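Local coordinates for protein serpin B3 (Homo sapiens, PDB 4ZK3) that belongs to the serpin family of protease inhibitors and is associated with Pso p27, which forms large aggregates implicated in psoriasis, at residues I34-K46 / E118-S130. Residues are numbered along the deposited sequence; the frame is centred on the assembly and turned at random.
Sequences ITSALGMVLLGAK and EYLDAIKKFYQTS
Tyr127 and Tyr119 reach across from helix 117-127 to helix 31-42, which runs nearly antiparallel to it (151°), the axes of the two short segments approaching to 10.3 Å. Met40 CG rests over one face of the Tyr127 ring, offset toward the rim, 3.6 Å from Tyr127 CG, in a CH-pi contact, while Leu43 CD2 meets the ring's edge, 3.6 Å from Tyr127 CE2. At the far end of the ring, Tyr127 OH comes within 3.2 Å of Gly39 CA, so the phenol oxygen lies directly on the helix backbone at a residue with no side chain. Beyond CG the extended chi2 of Met40 carries SD past the Tyr127 ring, in an oblique Met-aromatic contact, to 3.2 Å from Thr129 OG1. The Tyr119 hydroxyl donates to Met40 O at 2.7 Å; its ring is brought there by a chi1 of 179°, which swings CG to the side opposite the backbone N. The carbonyl oxygen sits in the plane of the phenol ring, yet the hydroxyl approaches from above the carbonyl plane, 53° out of it. CE1 of Tyr119 also comes to 3.6 Å from Gly44 N. Between the two tyrosines, Leu43 CG packs on Ala122 CB at 3.9 Å, and its CD2 also touches Ile123 CG2. Near the solvent-exposed end, a water links Lys46 NZ to Glu118 OE1. Phe85 of helix 81-91 touches Ser36, whose OG bonds to Asn105 on strand 99-110. The arrangement is an antiparallel helix pair packed beside the long central strands of the serpin fold.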
loop_
_atom_site.group_PDB
_atom_site.type_symbol
_atom_site.label_atom_id
_atom_site.label_comp_id
_atom_site.label_asym_id
_atom_site.label_seq_id
_atom_site.Cartn_x
_atom_site.Cartn_y
_atom_site.Cartn_z
ATOM N N ILE A 34 -0.677 1.468 5.408
ATOM C CA ILE A 34 -1.834 1.340 6.288
ATOM C C ILE A 34 -1.455 0.620 7.576
ATOM O O ILE A 34 -1.828 1.044 8.675
ATOM C CB ILE A 34 -2.950 0.620 5.585
ATOM C CG1 ILE A 34 -3.313 1.390 4.336
ATOM C CG2 ILE A 34 -4.117 0.531 6.515
ATOM C CD1 ILE A 34 -4.219 0.669 3.385
ATOM N N THR A 35 -0.689 -0.441 7.453
ATOM C CA THR A 35 -0.160 -1.116 8.641
ATOM C C THR A 35 0.580 -0.163 9.535
ATOM O O THR A 35 0.382 -0.132 10.749
ATOM C CB THR A 35 0.730 -2.283 8.254
ATOM O OG1 THR A 35 -0.068 -3.260 7.597
ATOM C CG2 THR A 35 1.315 -2.889 9.494
ATOM N N SER A 36 1.442 0.643 8.943
ATOM C CA SER A 36 2.246 1.595 9.720
ATOM C C SER A 36 1.368 2.620 10.479
ATOM O O SER A 36 1.616 2.901 11.647
ATOM C CB SER A 36 3.272 2.247 8.787
ATOM O OG SER A 36 4.042 3.221 9.440
ATOM N N ALA A 37 0.375 3.191 9.842
ATOM C CA ALA A 37 -0.478 4.122 10.484
ATOM C C ALA A 37 -1.268 3.492 11.618
ATOM O O ALA A 37 -1.413 4.086 12.679
ATOM C CB ALA A 37 -1.448 4.753 9.457
ATOM N N LEU A 38 -1.787 2.305 11.399
ATOM C CA LEU A 38 -2.580 1.635 12.447
ATOM C C LEU A 38 -1.697 1.126 13.596
ATOM O O LEU A 38 -2.152 1.013 14.707
ATOM C CB LEU A 38 -3.429 0.531 11.819
ATOM C CG LEU A 38 -4.468 1.066 10.842
ATOM C CD1 LEU A 38 -5.278 -0.071 10.263
ATOM C CD2 LEU A 38 -5.336 2.138 11.499
ATOM N N GLY A 39 -0.431 0.841 13.299
ATOM C CA GLY A 39 0.555 0.445 14.270
ATOM C C GLY A 39 0.775 1.575 15.250
ATOM O O GLY A 39 0.884 1.352 16.450
ATOM N N MET A 40 0.878 2.804 14.728
ATOM C CA MET A 40 0.980 3.974 15.590
ATOM C C MET A 40 -0.249 4.191 16.473
ATOM O O MET A 40 -0.104 4.616 17.650
ATOM C CB MET A 40 1.221 5.226 14.767
ATOM C CG MET A 40 2.589 5.341 14.119
ATOM S SD MET A 40 2.829 7.004 13.400
ATOM C CE MET A 40 1.835 6.848 11.926
ATOM N N VAL A 41 -1.428 3.869 15.954
ATOM C CA VAL A 41 -2.661 3.864 16.777
ATOM C C VAL A 41 -2.612 2.776 17.883
ATOM O O VAL A 41 -2.875 3.037 19.049
ATOM C CB VAL A 41 -3.890 3.612 15.918
ATOM C CG1 VAL A 41 -5.137 3.522 16.814
ATOM C CG2 VAL A 41 -4.071 4.679 14.821
ATOM N N LEU A 42 -2.199 1.562 17.515
ATOM C CA LEU A 42 -2.110 0.438 18.469
ATOM C C LEU A 42 -1.251 0.746 19.681
ATOM O O LEU A 42 -1.643 0.478 20.799
ATOM C CB LEU A 42 -1.505 -0.778 17.756
ATOM C CG LEU A 42 -1.386 -2.119 18.502
ATOM C CD1 LEU A 42 -2.660 -2.440 19.252
ATOM C CD2 LEU A 42 -1.041 -3.234 17.522
ATOM N N LEU A 43 -0.060 1.291 19.451
ATOM C CA LEU A 43 0.804 1.757 20.519
ATOM C C LEU A 43 0.091 2.611 21.579
ATOM O O LEU A 43 0.527 2.672 22.718
ATOM C CB LEU A 43 1.951 2.558 19.885
ATOM C CG LEU A 43 3.386 2.449 20.324
ATOM C CD1 LEU A 43 3.753 1.124 20.963
ATOM C CD2 LEU A 43 4.289 2.791 19.121
ATOM N N GLY A 44 -0.977 3.314 21.247
ATOM C CA GLY A 44 -1.677 4.070 22.274
ATOM C C GLY A 44 -3.000 3.455 22.728
ATOM O O GLY A 44 -3.709 4.050 23.556
ATOM N N ALA A 45 -3.356 2.285 22.180
ATOM C CA ALA A 45 -4.636 1.629 22.469
ATOM C C ALA A 45 -4.494 0.700 23.703
ATOM O O ALA A 45 -3.385 0.283 24.044
ATOM C CB ALA A 45 -5.110 0.813 21.260
ATOM N N LYS A 46 -5.614 0.403 24.360
ATOM C CA LYS A 46 -5.610 -0.543 25.464
ATOM C C LYS A 46 -6.695 -1.586 25.298
ATOM O O LYS A 46 -7.645 -1.426 24.527
ATOM C CB LYS A 46 -5.898 0.140 26.806
ATOM C CG LYS A 46 -4.984 1.250 27.235
ATOM C CD LYS A 46 -3.618 0.738 27.597
ATOM C CE LYS A 46 -2.793 1.883 28.164
ATOM N NZ LYS A 46 -1.352 1.537 28.127
ATOM N N GLU A 118 5.371 9.108 27.345
ATOM C CA GLU A 118 5.445 7.697 26.997
ATOM C C GLU A 118 5.013 7.419 25.532
ATOM O O GLU A 118 5.692 6.728 24.829
ATOM C CB GLU A 118 4.530 6.900 27.943
ATOM C CG GLU A 118 4.955 5.473 28.191
ATOM C CD GLU A 118 3.854 4.664 28.908
ATOM O OE1 GLU A 118 2.829 5.238 29.383
ATOM O OE2 GLU A 118 4.008 3.428 28.968
ATOM N N TYR A 119 3.866 7.935 25.124
ATOM C CA TYR A 119 3.325 7.665 23.783
ATOM C C TYR A 119 4.215 8.300 22.710
ATOM O O TYR A 119 4.614 7.616 21.748
ATOM C CB TYR A 119 1.868 8.124 23.669
ATOM C CG TYR A 119 1.288 7.886 22.306
ATOM C CD1 TYR A 119 1.212 6.606 21.784
ATOM C CD2 TYR A 119 0.895 8.970 21.479
ATOM C CE1 TYR A 119 0.715 6.390 20.528
ATOM C CE2 TYR A 119 0.395 8.750 20.215
ATOM C CZ TYR A 119 0.326 7.470 19.736
ATOM O OH TYR A 119 -0.129 7.232 18.468
ATOM N N LEU A 120 4.579 9.565 22.922
ATOM C CA LEU A 120 5.533 10.261 22.051
ATOM C C LEU A 120 6.862 9.571 21.931
ATOM O O LEU A 120 7.346 9.417 20.809
ATOM C CB LEU A 120 5.752 11.713 22.454
ATOM C CG LEU A 120 4.477 12.565 22.561
ATOM C CD1 LEU A 120 4.826 13.966 23.143
ATOM C CD2 LEU A 120 3.745 12.623 21.243
ATOM N N ASP A 121 7.457 9.128 23.035
ATOM C CA ASP A 121 8.700 8.370 22.943
ATOM C C ASP A 121 8.533 7.090 22.170
ATOM O O ASP A 121 9.405 6.724 21.358
ATOM C CB ASP A 121 9.309 8.067 24.332
ATOM C CG ASP A 121 9.645 9.319 25.076
ATOM O OD1 ASP A 121 9.837 10.379 24.455
ATOM O OD2 ASP A 121 9.664 9.263 26.303
ATOM N N ALA A 122 7.401 6.416 22.351
ATOM C CA ALA A 122 7.229 5.134 21.717
ATOM C C ALA A 122 7.051 5.247 20.167
ATOM O O ALA A 122 7.633 4.439 19.396
ATOM C CB ALA A 122 6.053 4.393 22.329
ATOM N N ILE A 123 6.243 6.217 19.713
ATOM C CA ILE A 123 6.077 6.368 18.259
ATOM C C ILE A 123 7.366 6.874 17.626
ATOM O O ILE A 123 7.743 6.424 16.554
ATOM C CB ILE A 123 4.862 7.229 17.867
ATOM C CG1 ILE A 123 4.927 8.646 18.395
ATOM C CG2 ILE A 123 3.592 6.514 18.227
ATOM C CD1 ILE A 123 3.629 9.343 18.060
ATOM N N LYS A 124 8.082 7.766 18.331
ATOM C CA LYS A 124 9.380 8.203 17.863
ATOM C C LYS A 124 10.330 7.024 17.654
ATOM O O LYS A 124 10.976 6.896 16.601
ATOM C CB LYS A 124 9.982 9.291 18.765
ATOM C CG LYS A 124 9.219 10.642 18.745
ATOM C CD LYS A 124 9.769 11.679 19.746
ATOM C CE LYS A 124 8.849 12.842 19.896
ATOM N NZ LYS A 124 9.376 13.832 20.857
ATOM N N LYS A 125 10.366 6.145 18.628
ATOM C CA LYS A 125 11.272 5.023 18.614
ATOM C C LYS A 125 10.898 3.868 17.656
ATOM O O LYS A 125 11.758 3.386 16.952
ATOM C CB LYS A 125 11.361 4.440 20.008
ATOM C CG LYS A 125 12.250 3.206 20.098
ATOM C CD LYS A 125 11.869 2.381 21.324
ATOM C CE LYS A 125 12.864 1.274 21.616
ATOM N NZ LYS A 125 12.573 0.774 22.986
ATOM N N PHE A 126 9.665 3.375 17.697
ATOM C CA PHE A 126 9.288 2.245 16.801
ATOM C C PHE A 126 8.930 2.631 15.349
ATOM O O PHE A 126 9.161 1.825 14.422
ATOM C CB PHE A 126 8.157 1.419 17.392
ATOM C CG PHE A 126 8.498 0.835 18.723
ATOM C CD1 PHE A 126 9.436 -0.182 18.818
ATOM C CD2 PHE A 126 7.936 1.358 19.890
ATOM C CE1 PHE A 126 9.785 -0.687 20.060
ATOM C CE2 PHE A 126 8.289 0.858 21.130
ATOM C CZ PHE A 126 9.214 -0.168 21.214
ATOM N N TYR A 127 8.391 3.841 15.174
ATOM C CA TYR A 127 7.837 4.278 13.882
ATOM C C TYR A 127 8.563 5.486 13.347
ATOM O O TYR A 127 8.206 6.005 12.310
ATOM C CB TYR A 127 6.342 4.600 14.045
ATOM C CG TYR A 127 5.567 3.361 14.237
ATOM C CD1 TYR A 127 5.158 2.596 13.146
ATOM C CD2 TYR A 127 5.350 2.862 15.505
ATOM C CE1 TYR A 127 4.484 1.409 13.336
ATOM C CE2 TYR A 127 4.699 1.652 15.693
ATOM C CZ TYR A 127 4.261 0.950 14.630
ATOM O OH TYR A 127 3.628 -0.253 14.836
ATOM N N GLN A 128 9.612 5.941 14.050
ATOM C CA GLN A 128 10.427 7.075 13.578
ATOM C C GLN A 128 9.533 8.295 13.379
ATOM O O GLN A 128 9.788 9.149 12.549
ATOM C CB GLN A 128 11.172 6.730 12.285
ATOM C CG GLN A 128 11.898 5.388 12.273
ATOM C CD GLN A 128 12.600 5.050 10.893
ATOM O OE1 GLN A 128 12.144 5.410 9.781
ATOM N NE2 GLN A 128 13.713 4.329 10.990
ATOM N N THR A 129 8.473 8.396 14.164
ATOM C CA THR A 129 7.486 9.417 13.976
ATOM C C THR A 129 8.021 10.803 14.453
ATOM O O THR A 129 8.500 10.922 15.582
ATOM C CB THR A 129 6.216 9.025 14.743
ATOM O OG1 THR A 129 5.797 7.713 14.298
ATOM C CG2 THR A 129 5.109 10.043 14.474
ATOM N N SER A 130 7.870 11.844 13.632
ATOM C CA SER A 130 8.127 13.208 14.086
ATOM C C SER A 130 6.778 13.807 14.448
ATOM O O SER A 130 5.738 13.256 14.102
ATOM C CB SER A 130 8.833 14.042 12.989
ATOM O OG SER A 130 8.036 14.034 11.809
HETATM O O HOH W 1 0.408 4.079 28.842
#